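Putative D-alanine N-acetyltransferase of GNAT family (Desulfovibrio desulfuricans subsp. desulfuricans, PDB 2R7H) probably transfers an acyl group, most likely acetyl from acetyl-CoA, to an amine, as expected of a GNAT-family acetyltransferase. Local coordinates at residues E118-H121 with D122-T126. Numbering follows the deposited sequence.
Sequences EVVH and DVRLT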
loop_
_atom_site.group_PDB
_atom_site.type_symbol
_atom_site.label_atom_id
_atom_site.label_comp_id
_atom_site.label_asym_id
_atom_site.label_seq_id
_atom_site.Cartn_x
_atom_site.Cartn_y
_atom_site.Cartn_z
ATOM N N GLU B 118 11.116 -15.712 12.539
ATOM C CA GLU B 118 12.265 -14.823 12.399
ATOM C C GLU B 118 11.858 -13.377 12.041
ATOM O O GLU B 118 12.463 -12.405 12.531
ATOM C CB GLU B 118 13.250 -15.395 11.368
ATOM C CG GLU B 118 13.850 -16.750 11.738
ATOM C CD GLU B 118 14.449 -16.827 13.145
ATOM O OE1 GLU B 118 15.186 -15.922 13.538
ATOM O OE2 GLU B 118 14.164 -17.819 13.848
ATOM N N VAL B 119 10.873 -13.229 11.145
ATOM C CA VAL B 119 10.385 -11.912 10.780
ATOM C C VAL B 119 9.839 -11.221 12.020
ATOM O O VAL B 119 10.095 -10.048 12.229
ATOM C CB VAL B 119 9.282 -11.990 9.690
ATOM C CG1 VAL B 119 8.547 -10.677 9.592
ATOM C CG2 VAL B 119 9.922 -12.489 8.324
ATOM N N VAL B 120 9.052 -11.950 12.813
ATOM C CA VAL B 120 8.455 -11.416 14.052
ATOM C C VAL B 120 9.531 -10.988 15.057
ATOM O O VAL B 120 9.398 -9.963 15.672
ATOM C CB VAL B 120 7.483 -12.407 14.677
ATOM C CG1 VAL B 120 7.083 -12.000 16.080
ATOM C CG2 VAL B 120 6.282 -12.551 13.777
ATOM N N HIS B 121 10.607 -11.767 15.162
ATOM C CA HIS B 121 11.740 -11.441 16.013
ATOM C C HIS B 121 12.332 -10.114 15.580
ATOM O O HIS B 121 12.561 -9.218 16.392
ATOM C CB HIS B 121 12.796 -12.538 15.880
ATOM C CG HIS B 121 14.149 -12.163 16.391
ATOM N ND1 HIS B 121 15.083 -11.519 15.607
ATOM C CD2 HIS B 121 14.746 -12.378 17.589
ATOM C CE1 HIS B 121 16.189 -11.331 16.307
ATOM N NE2 HIS B 121 16.012 -11.852 17.509
ATOM N N ASP B 122 12.567 -9.984 14.282
ATOM C CA ASP B 122 13.160 -8.762 13.728
ATOM C C ASP B 122 12.316 -7.521 13.878
ATOM O O ASP B 122 12.850 -6.461 14.127
ATOM C CB ASP B 122 13.521 -8.936 12.263
ATOM C CG ASP B 122 14.576 -9.956 12.032
ATOM O OD1 ASP B 122 15.151 -10.512 13.006
ATOM O OD2 ASP B 122 14.851 -10.194 10.846
ATOM N N VAL B 123 11.007 -7.667 13.674
ATOM C CA VAL B 123 10.035 -6.598 13.805
ATOM C C VAL B 123 9.952 -6.198 15.288
ATOM O O VAL B 123 9.885 -5.018 15.601
ATOM C CB VAL B 123 8.656 -7.005 13.230
ATOM C CG1 VAL B 123 7.571 -6.067 13.682
ATOM C CG2 VAL B 123 8.728 -7.090 11.701
ATOM N N ARG B 124 9.899 -7.169 16.189
ATOM C CA ARG B 124 9.936 -6.847 17.607
ATOM C C ARG B 124 11.182 -6.014 17.989
ATOM O O ARG B 124 11.059 -5.017 18.710
ATOM C CB ARG B 124 9.913 -8.099 18.453
ATOM C CG ARG B 124 8.575 -8.695 18.563
ATOM C CD ARG B 124 8.574 -10.056 19.256
ATOM N NE ARG B 124 7.183 -10.463 19.509
ATOM C CZ ARG B 124 6.776 -11.686 19.863
ATOM N NH1 ARG B 124 7.598 -12.747 19.871
ATOM N NH2 ARG B 124 5.473 -11.863 20.090
ATOM N N LEU B 125 12.355 -6.406 17.506
ATOM C CA LEU B 125 13.589 -5.651 17.818
ATOM C C LEU B 125 13.648 -4.195 17.414
ATOM O O LEU B 125 14.311 -3.405 18.072
ATOM C CB LEU B 125 14.858 -6.336 17.291
ATOM C CG LEU B 125 15.477 -7.360 18.236
ATOM C CD1 LEU B 125 14.446 -8.362 18.762
ATOM C CD2 LEU B 125 16.651 -8.025 17.551
ATOM N N THR B 126 12.965 -3.839 16.345
ATOM C CA THR B 126 12.958 -2.484 15.856
ATOM C C THR B 126 11.822 -1.698 16.459
ATOM O O THR B 126 11.572 -0.599 16.022
ATOM C CB THR B 126 12.887 -2.466 14.327
ATOM O OG1 THR B 126 11.715 -3.157 13.898
ATOM C CG2 THR B 126 14.079 -3.177 13.747
#
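Four successive i to i+4 backbone hydrogen bonds, each from the later N-H to the earlier carbonyl, join 118-121 to 122-125 in one continuous alpha-helix; the first, from Asp-122 N to Glu-118 O, is 3.0 Å. His-121 ND1 donates to Asp-122 OD1 at 2.8 Å, nearly straight (164°), with the oxygen in the imidazole plane and the carboxylate turned 67° against the ring. With CG anti to the backbone N (chi1 164°), the imidazole also leans along the helix toward Leu-125, whose CD1 sits over one ring face, 4.1 Å from the centroid, in a CH-pi contact, and whose CD2 comes to 3.6 Å from His-121 CE1. The hydrogen bond and the two methyls should limit rotation of the ring. Asp-122 OD2 and Glu-118 OE1 both form salt bridges to Arg-24, which probably offsets repulsion between the two acids. One turn apart, Val-120 CG1 lies over a face of the Arg-124 guanidinium, 3.8 Å from CZ, while Arg-124 NE is hydrogen-bonded to Val-176 O. On the buried side, Val-119 CG1 and Val-123 CG2 run side by side at 4.2 Å and pack on Tyr-85. These residues belong to amphipathic helix 111-125, the beta-alpha-beta crossover joining strands 94-102 and 130-136 of the GNAT fold.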